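Local coordinates for protein thymidylate synthase thyX (Helicobacter pylori, PDB 3N3Y) that probably catalyses the reductive methylation of dUMP to dTMP with methylenetetrahydrofolate, NADPH and bound FAD, working as a homotetramer, at residues A[15-19]-A[203-209]; A[57-63]-A[170-176]; A[99-104]-A[116-120]. All coordinates share one frame; numbering follows the deposited sequence.

Contact 1 (A[15-19]-A[203-209]); sequences HYTPL and PGEHQYL. With UMP (2'-deoxyuridine 5'-monophosphate), chain E.
Leu19 reaches from the turn after strand 10-16 into residues 203-209 and is met along its length by Glu205, His206, Tyr208 and Leu209. CB lies beside the carboxylate of Glu205, 4.1 Å from OE1. CG sits over the centre of the His206 ring in a CH-pi contact, 3.8 Å from the centroid. At the branch the two methyls part: CD1 meets the carboxylate of Glu205 and, near the ring plane, the hydroxyl edge of Tyr208, whose OH is hydrogen-bonded to Lys44 O, while CD2 packs against Leu209 CD1 at 3.7 Å. A forked aliphatic chain suits such varied neighbours. Histidine in turn serves two surfaces at once: while Leu19 sits over a face, NE2 at the ring's edge donates to Thr17 O (2.8 Å, 165° at the hydrogen), the donor tilted somewhat from the carbonyl plane. The edge of Tyr16 is turned toward the His206 face as an offset edge-to-face pair, planes at 73°. With chi1 at 59°, Tyr16 CG stands between the backbone N and carbonyl carbon, and the phenol rises between Pro203 on one face and the uracil of the bound dUMP on the other, N3 above the ring centre. A water links Leu19 N to Glu205 OE1. The Tyr16 backbone pairs with adjacent atoms of one base edge: its N donates to O2 (3.0 Å) and its O accepts from N3 (2.9 Å). This is the dUMP pocket of His15, Tyr16 and Pro18, distinct from the dUMP site that includes Arg182, the residue predicted to activate the substrate.

Contact 2 (A[57-63]-A[170-176]); sequences SSTLEHL and INARSLQ. With FAD (flavin-adenine dinucleotide), chain K.
Arg173 and Glu61 run alongside each other in the same direction and meet in a salt bridge: NH1 donates a hydrogen bond to OE2 at 2.7 Å, in the guanidinium plane. The extended arginine also grips the FAD phosphate on the ribityl side, NH1 to O2P at 3.0 Å, almost straight at 176°, and NH2 to O1P. NH1 thus serves both carboxylate and phosphate, whose oxygens fix the rotation of the guanidinium, with C2B of the adenosine ribose over one face and the backbone of Ser57 and Ser58 over the other. Glutamate suits its place because its second oxygen, OE1, takes a salt bridge from Arg84 of the third subunit and a hydrogen bond from Ser87 of the second. Asn171 uses both ends of its amide: ND2 donates to adenine N1A at 2.8 Å, while OD1 accepts from Ser174 N at 2.9 Å as the N-cap of helix 172-182. Ser58 OG shares a hydrogen bond with the ribityl O2'. In the backbone, Ala172 N donates to Leu63 O at 2.7 Å, and the small Ala172 CB lets Leu60 and Leu63 come close. The 3-10 turn 57-62, leading into strand 64-73, therefore rests on the junction where strand 163-171 passes into helix 172-182, with helix 20-30 packed against Leu63.

Contact 3 (A[99-104]-A[116-120]); sequences ELKEVE and RAREF
Arg116 of helix 111-117 and Phe120, which follows, reach back to the type I beta turn Leu100-Val103 and the residues beside it. Phe120 buries more surface here than any other residue, and a flat aromatic suits the place because several aliphatic groups converge on it. Leu100 CD2 stands over the ring centre in a CH-pi contact, 3.8 Å from the centroid and 10° off the normal. Val103, coming head-on toward the ring, places CG1 4.0 Å from Phe120 CZ, and the methylene CG of Glu99 approaches CE1 more loosely. The carboxylate of Glu99 is engaged away from the ring, with Tyr162 OH and Lys91. Leu100 and Val103 also touch helix 127-145, so the ring joins a small apolar cluster in this helical part of the chain. Arg116 works at the outer border, where a long chain with a polar head can span the gap to the turn's exit. Its bend at chi3 (56°) brings the guanidinium edge to the main chain beyond Val103, and NH1 is hydrogen-bonded to Ser105 O. Glu104 contributes its carbonyl rather than its carboxylate: Arg116 NH2 donates to Glu104 O at 2.7 Å, nearly straight at 178°, from above the carbonyl plane yet within the plane of the guanidinium.

In the fold
From the N terminus, strand 10-16 runs into residues 15-19, which meet 203-209 only after helix 189-201; contact 1 thus closes the widest loop. Inside it, 57-63 opens contact 2, closed by 170-176, and within that again lies contact 3, a short local loop between 99-104 and 116-120. The three are nested and none cross. Contacts 1 and 2 touch, their centres about 11 Å apart, with Leu63 meeting Leu209; together they bind the C-terminal segment and helix 172-182 to one end of the antiparallel sheet, facing the second subunit. Contact 3 lies across the chain's centre, about 37 Å from contact 1 between centres, where it joins the 99-104 turn to residues 116-120 beside helix 127-145.

Contact 1 (A[15-19]-A[203-209])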
loop_
_atom_site.group_PDB
_atom_site.type_symbol
_atom_site.label_atom_id
_atom_site.label_comp_id
_atom_site.label_asym_id
_atom_site.label_seq_id
_atom_site.Cartn_x
_atom_site.Cartn_y
_atom_site.Cartn_z
ATOM N N HIS A 15 -19.643 11.365 0.781
ATOM C CA HIS A 15 -19.383 11.536 -0.634
ATOM C C HIS A 15 -19.005 10.225 -1.259
ATOM O O HIS A 15 -18.376 9.384 -0.624
ATOM C CB HIS A 15 -18.284 12.569 -0.889
ATOM C CG HIS A 15 -18.219 13.008 -2.315
ATOM N ND1 HIS A 15 -19.040 13.990 -2.823
ATOM C CD2 HIS A 15 -17.474 12.559 -3.356
ATOM C CE1 HIS A 15 -18.784 14.150 -4.110
ATOM N NE2 HIS A 15 -17.843 13.290 -4.458
ATOM N N TYR A 16 -19.413 10.042 -2.506
ATOM C CA TYR A 16 -19.051 8.840 -3.242
ATOM C C TYR A 16 -18.800 9.157 -4.703
ATOM O O TYR A 16 -19.150 10.230 -5.197
ATOM C CB TYR A 16 -20.125 7.766 -3.109
ATOM C CG TYR A 16 -21.482 8.196 -3.619
ATOM C CD1 TYR A 16 -21.848 7.994 -4.943
ATOM C CD2 TYR A 16 -22.399 8.811 -2.769
ATOM C CE1 TYR A 16 -23.103 8.391 -5.408
ATOM C CE2 TYR A 16 -23.648 9.208 -3.217
ATOM C CZ TYR A 16 -23.999 8.997 -4.535
ATOM O OH TYR A 16 -25.244 9.399 -4.970
ATOM N N THR A 17 -18.182 8.201 -5.379
ATOM C CA THR A 17 -17.798 8.339 -6.767
ATOM C C THR A 17 -18.918 7.808 -7.647
ATOM O O THR A 17 -19.349 6.661 -7.486
ATOM C CB THR A 17 -16.503 7.545 -7.066
ATOM O OG1 THR A 17 -15.411 8.095 -6.320
ATOM C CG2 THR A 17 -16.163 7.626 -8.537
ATOM N N PRO A 18 -19.397 8.641 -8.584
ATOM C CA PRO A 18 -20.427 8.201 -9.531
ATOM C C PRO A 18 -20.000 6.880 -10.145
ATOM O O PRO A 18 -18.820 6.736 -10.456
ATOM C CB PRO A 18 -20.423 9.306 -10.594
ATOM C CG PRO A 18 -19.931 10.512 -9.894
ATOM C CD PRO A 18 -18.968 10.033 -8.821
ATOM N N LEU A 19 -20.925 5.936 -10.289
ATOM C CA LEU A 19 -20.632 4.629 -10.889
ATOM C C LEU A 19 -20.008 4.680 -12.293
ATOM O O LEU A 19 -19.237 3.803 -12.669
ATOM C CB LEU A 19 -21.906 3.781 -10.977
ATOM C CG LEU A 19 -22.297 2.858 -9.828
ATOM C CD1 LEU A 19 -23.551 2.090 -10.214
ATOM C CD2 LEU A 19 -21.171 1.899 -9.498
ATOM N N PRO A 203 -24.900 4.633 -1.007
ATOM C CA PRO A 203 -26.034 4.986 -1.870
ATOM C C PRO A 203 -26.658 3.690 -2.377
ATOM O O PRO A 203 -25.910 2.773 -2.697
ATOM C CB PRO A 203 -25.378 5.723 -3.047
ATOM C CG PRO A 203 -23.935 5.932 -2.671
ATOM C CD PRO A 203 -23.602 4.884 -1.661
ATOM N N GLY A 204 -27.987 3.605 -2.419
ATOM C CA GLY A 204 -28.656 2.401 -2.891
ATOM C C GLY A 204 -28.186 1.950 -4.268
ATOM O O GLY A 204 -28.110 0.752 -4.550
ATOM N N GLU A 205 -27.858 2.916 -5.122
ATOM C CA GLU A 205 -27.445 2.618 -6.494
ATOM C C GLU A 205 -26.114 1.859 -6.569
ATOM O O GLU A 205 -25.870 1.139 -7.541
ATOM C CB GLU A 205 -27.418 3.893 -7.346
ATOM C CG GLU A 205 -26.124 4.108 -8.134
ATOM C CD GLU A 205 -26.365 4.312 -9.636
ATOM O OE1 GLU A 205 -25.720 5.213 -10.236
ATOM O OE2 GLU A 205 -27.199 3.570 -10.214
ATOM N N HIS A 206 -25.269 2.004 -5.539
ATOM C CA HIS A 206 -24.000 1.264 -5.470
ATOM C C HIS A 206 -24.110 -0.051 -4.681
ATOM O O HIS A 206 -23.218 -0.899 -4.744
ATOM C CB HIS A 206 -22.903 2.103 -4.811
ATOM C CG HIS A 206 -22.404 3.251 -5.634
ATOM N ND1 HIS A 206 -23.243 4.175 -6.223
ATOM C CD2 HIS A 206 -21.142 3.668 -5.899
ATOM C CE1 HIS A 206 -22.520 5.097 -6.836
ATOM N NE2 HIS A 206 -21.242 4.812 -6.654
ATOM N N GLN A 207 -25.183 -0.217 -3.914
ATOM C CA GLN A 207 -25.222 -1.336 -2.972
ATOM C C GLN A 207 -25.154 -2.725 -3.609
ATOM O O GLN A 207 -24.769 -3.682 -2.951
ATOM C CB GLN A 207 -26.400 -1.216 -2.006
ATOM C CG GLN A 207 -26.130 -0.284 -0.827
ATOM C CD GLN A 207 -27.287 -0.250 0.147
ATOM O OE1 GLN A 207 -28.178 -1.095 0.091
ATOM N NE2 GLN A 207 -27.281 0.726 1.047
ATOM N N TYR A 208 -25.482 -2.838 -4.894
ATOM C CA TYR A 208 -25.448 -4.150 -5.547
ATOM C C TYR A 208 -24.040 -4.716 -5.716
ATOM O O TYR A 208 -23.867 -5.923 -5.875
ATOM C CB TYR A 208 -26.142 -4.102 -6.903
ATOM C CG TYR A 208 -25.373 -3.338 -7.945
ATOM C CD1 TYR A 208 -25.258 -1.955 -7.867
ATOM C CD2 TYR A 208 -24.773 -3.995 -9.018
ATOM C CE1 TYR A 208 -24.564 -1.247 -8.817
ATOM C CE2 TYR A 208 -24.077 -3.294 -9.979
ATOM C CZ TYR A 208 -23.975 -1.917 -9.870
ATOM O OH TYR A 208 -23.288 -1.192 -10.809
ATOM N N LEU A 209 -23.036 -3.845 -5.682
ATOM C CA LEU A 209 -21.654 -4.287 -5.854
ATOM C C LEU A 209 -21.169 -5.012 -4.616
ATOM O O LEU A 209 -20.261 -5.834 -4.685
ATOM C CB LEU A 209 -20.725 -3.096 -6.132
ATOM C CG LEU A 209 -21.070 -2.274 -7.367
ATOM C CD1 LEU A 209 -20.180 -1.052 -7.426
ATOM C CD2 LEU A 209 -20.927 -3.117 -8.621
HETATM N N1 UMP E . -23.369 12.738 -4.042
HETATM C C2 UMP E . -22.084 12.241 -4.172
HETATM N N3 UMP E . -21.630 11.811 -5.402
HETATM C C4 UMP E . -22.467 11.873 -6.489
HETATM C C5 UMP E . -23.757 12.371 -6.363
HETATM C C6 UMP E . -24.205 12.808 -5.122
HETATM O O2 UMP E . -21.343 12.192 -3.190
HETATM O O4 UMP E . -22.055 11.479 -7.567
HETATM C "C1'" UMP E . -23.799 13.184 -2.707
HETATM C "C2'" UMP E . -23.961 14.688 -2.642
HETATM C "C3'" UMP E . -25.010 14.826 -1.554
HETATM C "C4'" UMP E . -25.747 13.489 -1.497
HETATM O "O3'" UMP E . -24.362 15.072 -0.332
HETATM O "O4'" UMP E . -25.017 12.586 -2.308
HETATM C "C5'" UMP E . -27.163 13.623 -2.043
HETATM O "O5'" UMP E . -27.103 14.095 -3.373
HETATM P P UMP E . -28.393 14.065 -4.344
HETATM O OP1 UMP E . -27.919 14.276 -5.764
HETATM O OP2 UMP E . -29.292 15.208 -3.934
HETATM O OP3 UMP E . -29.079 12.754 -4.219
HETATM O O HOH W 1 -23.667 6.877 -8.990
#

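Contact 2 (A[57-63]-A[170-176])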
loop_
_atom_site.group_PDB
_atom_site.type_symbol
_atom_site.label_atom_id
_atom_site.label_comp_id
_atom_site.label_asym_id
_atom_site.label_seq_id
_atom_site.Cartn_x
_atom_site.Cartn_y
_atom_site.Cartn_z
ATOM N N SER A 57 -10.344 -7.038 -10.562
ATOM C CA SER A 57 -10.964 -6.330 -9.436
ATOM C C SER A 57 -10.355 -4.954 -9.145
ATOM O O SER A 57 -10.965 -4.131 -8.457
ATOM C CB SER A 57 -10.975 -7.191 -8.171
ATOM O OG SER A 57 -9.707 -7.749 -7.923
ATOM N N SER A 58 -9.168 -4.704 -9.679
ATOM C CA SER A 58 -8.536 -3.394 -9.553
ATOM C C SER A 58 -9.307 -2.270 -10.261
ATOM O O SER A 58 -9.076 -1.096 -9.997
ATOM C CB SER A 58 -7.105 -3.455 -10.077
ATOM O OG SER A 58 -7.103 -3.908 -11.410
ATOM N N THR A 59 -10.223 -2.619 -11.158
ATOM C CA THR A 59 -11.111 -1.609 -11.747
ATOM C C THR A 59 -12.046 -0.975 -10.709
ATOM O O THR A 59 -12.483 0.169 -10.878
ATOM C CB THR A 59 -11.986 -2.195 -12.880
ATOM O OG1 THR A 59 -12.739 -3.312 -12.379
ATOM C CG2 THR A 59 -11.116 -2.635 -14.049
ATOM N N LEU A 60 -12.358 -1.718 -9.648
ATOM C CA LEU A 60 -13.243 -1.224 -8.584
ATOM C C LEU A 60 -12.590 -0.130 -7.737
ATOM O O LEU A 60 -13.277 0.648 -7.075
ATOM C CB LEU A 60 -13.665 -2.367 -7.663
ATOM C CG LEU A 60 -14.579 -3.441 -8.257
ATOM C CD1 LEU A 60 -14.540 -4.719 -7.414
ATOM C CD2 LEU A 60 -15.997 -2.905 -8.355
ATOM N N GLU A 61 -11.263 -0.071 -7.771
ATOM C CA GLU A 61 -10.522 0.889 -6.975
ATOM C C GLU A 61 -10.822 2.324 -7.372
ATOM O O GLU A 61 -10.493 3.249 -6.636
ATOM C CB GLU A 61 -9.025 0.641 -7.106
ATOM C CG GLU A 61 -8.553 -0.688 -6.554
ATOM C CD GLU A 61 -7.098 -0.939 -6.896
ATOM O OE1 GLU A 61 -6.455 -0.027 -7.470
ATOM O OE2 GLU A 61 -6.601 -2.046 -6.607
ATOM N N HIS A 62 -11.438 2.517 -8.532
ATOM C CA HIS A 62 -11.759 3.877 -8.966
ATOM C C HIS A 62 -12.938 4.460 -8.206
ATOM O O HIS A 62 -13.118 5.674 -8.192
ATOM C CB HIS A 62 -12.027 3.942 -10.474
ATOM C CG HIS A 62 -10.863 3.509 -11.306
ATOM N ND1 HIS A 62 -9.815 4.348 -11.604
ATOM C CD2 HIS A 62 -10.570 2.318 -11.883
ATOM C CE1 HIS A 62 -8.930 3.697 -12.339
ATOM N NE2 HIS A 62 -9.366 2.464 -12.524
ATOM N N LEU A 63 -13.741 3.589 -7.594
ATOM C CA LEU A 63 -14.840 4.022 -6.718
ATOM C C LEU A 63 -14.346 4.248 -5.292
ATOM O O LEU A 63 -13.826 3.332 -4.660
ATOM C CB LEU A 63 -15.975 2.991 -6.730
ATOM C CG LEU A 63 -16.474 2.621 -8.134
ATOM C CD1 LEU A 63 -17.529 1.529 -8.087
ATOM C CD2 LEU A 63 -17.010 3.857 -8.845
ATOM N N ILE A 170 -12.367 4.974 1.864
ATOM C CA ILE A 170 -11.976 3.674 1.366
ATOM C C ILE A 170 -12.499 3.467 -0.068
ATOM O O ILE A 170 -13.589 3.949 -0.426
ATOM C CB ILE A 170 -12.478 2.572 2.344
ATOM C CG1 ILE A 170 -12.002 1.170 1.934
ATOM C CG2 ILE A 170 -14.003 2.621 2.500
ATOM C CD1 ILE A 170 -12.365 0.115 2.949
ATOM N N ASN A 171 -11.719 2.774 -0.895
ATOM C CA ASN A 171 -12.175 2.459 -2.247
ATOM C C ASN A 171 -13.017 1.177 -2.280
ATOM O O ASN A 171 -13.037 0.426 -1.308
ATOM C CB ASN A 171 -11.015 2.450 -3.257
ATOM C CG ASN A 171 -10.138 1.206 -3.175
ATOM O OD1 ASN A 171 -10.611 0.082 -3.016
ATOM N ND2 ASN A 171 -8.845 1.411 -3.327
ATOM N N ALA A 172 -13.715 0.931 -3.388
ATOM C CA ALA A 172 -14.710 -0.161 -3.442
ATOM C C ALA A 172 -14.112 -1.550 -3.345
ATOM O O ALA A 172 -14.716 -2.441 -2.774
ATOM C CB ALA A 172 -15.570 -0.056 -4.680
ATOM N N ARG A 173 -12.921 -1.741 -3.893
ATOM C CA ARG A 173 -12.257 -3.029 -3.793
ATOM C C ARG A 173 -11.829 -3.340 -2.356
ATOM O O ARG A 173 -11.951 -4.469 -1.881
ATOM C CB ARG A 173 -11.049 -3.053 -4.709
ATOM C CG ARG A 173 -10.307 -4.378 -4.734
ATOM C CD ARG A 173 -9.094 -4.281 -5.660
ATOM N NE ARG A 173 -8.544 -5.595 -5.955
ATOM C CZ ARG A 173 -7.322 -5.814 -6.432
ATOM N NH1 ARG A 173 -6.500 -4.792 -6.659
ATOM N NH2 ARG A 173 -6.917 -7.059 -6.671
ATOM N N SER A 174 -11.301 -2.340 -1.665
ATOM C CA SER A 174 -10.902 -2.539 -0.278
ATOM C C SER A 174 -12.142 -2.678 0.594
ATOM O O SER A 174 -12.179 -3.504 1.501
ATOM C CB SER A 174 -10.035 -1.386 0.219
ATOM O OG SER A 174 -9.469 -1.718 1.473
ATOM N N LEU A 175 -13.160 -1.877 0.305
ATOM C CA LEU A 175 -14.421 -1.977 1.039
ATOM C C LEU A 175 -15.018 -3.373 0.930
ATOM O O LEU A 175 -15.545 -3.888 1.911
ATOM C CB LEU A 175 -15.437 -0.923 0.592
ATOM C CG LEU A 175 -16.755 -0.886 1.371
ATOM C CD1 LEU A 175 -16.531 -0.762 2.889
ATOM C CD2 LEU A 175 -17.602 0.265 0.875
ATOM N N GLN A 176 -14.909 -4.002 -0.241
ATOM C CA GLN A 176 -15.412 -5.374 -0.370
ATOM C C GLN A 176 -14.696 -6.308 0.590
ATOM O O GLN A 176 -15.336 -7.122 1.237
ATOM C CB GLN A 176 -15.264 -5.924 -1.791
ATOM C CG GLN A 176 -16.212 -5.327 -2.803
ATOM C CD GLN A 176 -16.105 -6.022 -4.159
ATOM O OE1 GLN A 176 -17.070 -6.073 -4.926
ATOM N NE2 GLN A 176 -14.934 -6.569 -4.452
HETATM P PA FAD K . -0.977 -5.816 -6.224
HETATM O O1A FAD K . 0.405 -6.355 -5.920
HETATM O O2A FAD K . -0.971 -4.436 -6.843
HETATM O O5B FAD K . -1.833 -5.776 -4.877
HETATM C C5B FAD K . -1.836 -6.892 -4.016
HETATM C C4B FAD K . -3.166 -6.880 -3.285
HETATM O O4B FAD K . -3.246 -5.695 -2.515
HETATM C C3B FAD K . -4.331 -6.824 -4.275
HETATM O O3B FAD K . -4.796 -8.110 -4.609
HETATM C C2B FAD K . -5.365 -5.994 -3.545
HETATM O O2B FAD K . -6.066 -6.814 -2.646
HETATM C C1B FAD K . -4.520 -5.103 -2.664
HETATM N N9A FAD K . -4.358 -3.721 -3.147
HETATM C C8A FAD K . -3.198 -3.121 -3.573
HETATM N N7A FAD K . -3.483 -1.839 -3.890
HETATM C C5A FAD K . -4.807 -1.623 -3.677
HETATM C C6A FAD K . -5.629 -0.513 -3.844
HETATM N N6A FAD K . -5.104 0.681 -4.108
HETATM N N1A FAD K . -6.967 -0.611 -3.530
HETATM C C2A FAD K . -7.491 -1.797 -3.068
HETATM N N3A FAD K . -6.678 -2.893 -2.916
HETATM C C4A FAD K . -5.364 -2.799 -3.206
HETATM N N1 FAD K . -4.568 -4.048 -16.112
HETATM C C2 FAD K . -5.091 -3.106 -16.978
HETATM O O2 FAD K . -5.048 -1.920 -16.704
HETATM N N3 FAD K . -5.672 -3.491 -18.166
HETATM C C4 FAD K . -5.737 -4.820 -18.511
HETATM O O4 FAD K . -6.265 -5.128 -19.570
HETATM C C4X FAD K . -5.211 -5.790 -17.657
HETATM N N5 FAD K . -5.277 -7.130 -18.001
HETATM C C5X FAD K . -4.735 -8.066 -17.138
HETATM C C6 FAD K . -4.789 -9.412 -17.476
HETATM C C7 FAD K . -4.257 -10.371 -16.628
HETATM C C7M FAD K . -4.321 -11.822 -17.013
HETATM C C8 FAD K . -3.670 -9.980 -15.420
HETATM C C8M FAD K . -3.099 -11.019 -14.499
HETATM C C9 FAD K . -3.616 -8.633 -15.065
HETATM C C9A FAD K . -4.150 -7.670 -15.923
HETATM N N10 FAD K . -4.096 -6.328 -15.583
HETATM C C10 FAD K . -4.624 -5.392 -16.450
HETATM C "C1'" FAD K . -3.434 -5.862 -14.308
HETATM C "C2'" FAD K . -4.290 -6.003 -13.055
HETATM O "O2'" FAD K . -5.466 -5.227 -13.183
HETATM C "C3'" FAD K . -3.508 -5.565 -11.810
HETATM O "O3'" FAD K . -3.172 -4.194 -11.857
HETATM C "C4'" FAD K . -2.242 -6.385 -11.574
HETATM O "O4'" FAD K . -2.529 -7.735 -11.820
HETATM C "C5'" FAD K . -1.853 -6.331 -10.112
HETATM O "O5'" FAD K . -2.826 -7.091 -9.403
HETATM P P FAD K . -3.139 -6.803 -7.845
HETATM O O1P FAD K . -4.041 -7.881 -7.284
HETATM O O2P FAD K . -3.747 -5.435 -7.716
HETATM O O3P FAD K . -1.698 -6.945 -7.133
#

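Contact 3 (A[99-104]-A[116-120])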
loop_
_atom_site.group_PDB
_atom_site.type_symbol
_atom_site.label_atom_id
_atom_site.label_comp_id
_atom_site.label_asym_id
_atom_site.label_seq_id
_atom_site.Cartn_x
_atom_site.Cartn_y
_atom_site.Cartn_z
ATOM N N GLU A 99 -12.663 16.916 27.566
ATOM C CA GLU A 99 -14.120 16.873 27.480
ATOM C C GLU A 99 -14.773 16.314 28.758
ATOM O O GLU A 99 -15.945 16.596 29.038
ATOM C CB GLU A 99 -14.555 16.042 26.265
ATOM C CG GLU A 99 -14.290 14.533 26.398
ATOM C CD GLU A 99 -14.443 13.790 25.073
ATOM O OE1 GLU A 99 -14.899 14.423 24.090
ATOM O OE2 GLU A 99 -14.115 12.578 25.011
ATOM N N LEU A 100 -14.021 15.513 29.514
ATOM C CA LEU A 100 -14.523 14.878 30.747
ATOM C C LEU A 100 -14.413 15.788 31.975
ATOM O O LEU A 100 -15.088 15.579 32.982
ATOM C CB LEU A 100 -13.770 13.573 31.045
ATOM C CG LEU A 100 -14.047 12.323 30.212
ATOM C CD1 LEU A 100 -13.268 11.130 30.765
ATOM C CD2 LEU A 100 -15.537 12.013 30.177
ATOM N N LYS A 101 -13.537 16.777 31.888
ATOM C CA LYS A 101 -13.319 17.724 32.967
ATOM C C LYS A 101 -14.639 18.362 33.383
ATOM O O LYS A 101 -14.851 18.688 34.550
ATOM C CB LYS A 101 -12.351 18.808 32.493
ATOM C CG LYS A 101 -12.046 19.873 33.517
ATOM C CD LYS A 101 -10.889 19.468 34.397
ATOM C CE LYS A 101 -10.435 20.656 35.225
ATOM N NZ LYS A 101 -10.180 21.830 34.342
ATOM N N GLU A 102 -15.538 18.501 32.417
ATOM C CA GLU A 102 -16.727 19.319 32.588
ATOM C C GLU A 102 -17.973 18.575 33.068
ATOM O O GLU A 102 -19.000 19.198 33.313
ATOM C CB GLU A 102 -17.023 20.056 31.273
ATOM C CG GLU A 102 -16.029 21.190 30.961
ATOM C CD GLU A 102 -15.254 21.002 29.648
ATOM O OE1 GLU A 102 -15.891 20.836 28.580
ATOM O OE2 GLU A 102 -14.000 21.045 29.687
ATOM N N VAL A 103 -17.901 17.257 33.215
ATOM C CA VAL A 103 -19.106 16.483 33.536
ATOM C C VAL A 103 -19.185 16.015 34.991
ATOM O O VAL A 103 -18.159 15.894 35.670
ATOM C CB VAL A 103 -19.255 15.261 32.611
ATOM C CG1 VAL A 103 -18.888 15.636 31.171
ATOM C CG2 VAL A 103 -18.394 14.119 33.108
ATOM N N GLU A 104 -20.410 15.751 35.453
ATOM C CA GLU A 104 -20.668 15.312 36.829
ATOM C C GLU A 104 -20.352 13.840 37.004
ATOM O O GLU A 104 -20.387 13.079 36.037
ATOM C CB GLU A 104 -22.138 15.531 37.230
ATOM C CG GLU A 104 -22.677 16.922 36.972
ATOM C CD GLU A 104 -21.691 18.005 37.366
ATOM O OE1 GLU A 104 -21.093 17.902 38.467
ATOM O OE2 GLU A 104 -21.514 18.959 36.570
ATOM N N ARG A 116 -26.361 8.372 31.241
ATOM C CA ARG A 116 -25.398 9.453 31.031
ATOM C C ARG A 116 -24.041 8.955 30.491
ATOM O O ARG A 116 -23.441 9.580 29.626
ATOM C CB ARG A 116 -25.171 10.232 32.326
ATOM C CG ARG A 116 -26.296 11.181 32.720
ATOM C CD ARG A 116 -25.907 11.951 33.965
ATOM N NE ARG A 116 -24.650 12.668 33.775
ATOM C CZ ARG A 116 -23.607 12.600 34.603
ATOM N NH1 ARG A 116 -23.657 11.843 35.687
ATOM N NH2 ARG A 116 -22.505 13.288 34.345
ATOM N N ALA A 117 -23.567 7.833 31.024
ATOM C CA ALA A 117 -22.266 7.295 30.667
ATOM C C ALA A 117 -22.227 6.775 29.233
ATOM O O ALA A 117 -21.160 6.671 28.641
ATOM C CB ALA A 117 -21.873 6.198 31.632
ATOM N N ARG A 118 -23.391 6.457 28.680
ATOM C CA ARG A 118 -23.451 5.933 27.321
ATOM C C ARG A 118 -23.074 6.972 26.293
ATOM O O ARG A 118 -22.865 6.641 25.139
ATOM C CB ARG A 118 -24.821 5.373 26.987
ATOM C CG ARG A 118 -25.067 4.003 27.555
ATOM C CD ARG A 118 -26.335 3.417 26.958
ATOM N NE ARG A 118 -26.053 2.522 25.842
ATOM C CZ ARG A 118 -26.906 1.612 25.377
ATOM N NH1 ARG A 118 -28.102 1.484 25.931
ATOM N NH2 ARG A 118 -26.567 0.829 24.358
ATOM N N GLU A 119 -22.992 8.228 26.704
ATOM C CA GLU A 119 -22.484 9.247 25.800
ATOM C C GLU A 119 -21.005 9.014 25.511
ATOM O O GLU A 119 -20.506 9.410 24.468
ATOM C CB GLU A 119 -22.663 10.655 26.376
ATOM C CG GLU A 119 -22.171 11.753 25.431
ATOM C CD GLU A 119 -21.917 13.104 26.115
ATOM O OE1 GLU A 119 -22.380 13.316 27.263
ATOM O OE2 GLU A 119 -21.252 13.964 25.489
ATOM N N PHE A 120 -20.302 8.386 26.442
ATOM C CA PHE A 120 -18.859 8.232 26.325
ATOM C C PHE A 120 -18.423 6.791 26.147
ATOM O O PHE A 120 -17.276 6.534 25.821
ATOM C CB PHE A 120 -18.167 8.791 27.561
ATOM C CG PHE A 120 -18.390 10.258 27.773
ATOM C CD1 PHE A 120 -17.680 11.192 27.033
ATOM C CD2 PHE A 120 -19.293 10.705 28.728
ATOM C CE1 PHE A 120 -17.883 12.549 27.225
ATOM C CE2 PHE A 120 -19.502 12.067 28.927
ATOM C CZ PHE A 120 -18.792 12.988 28.173
#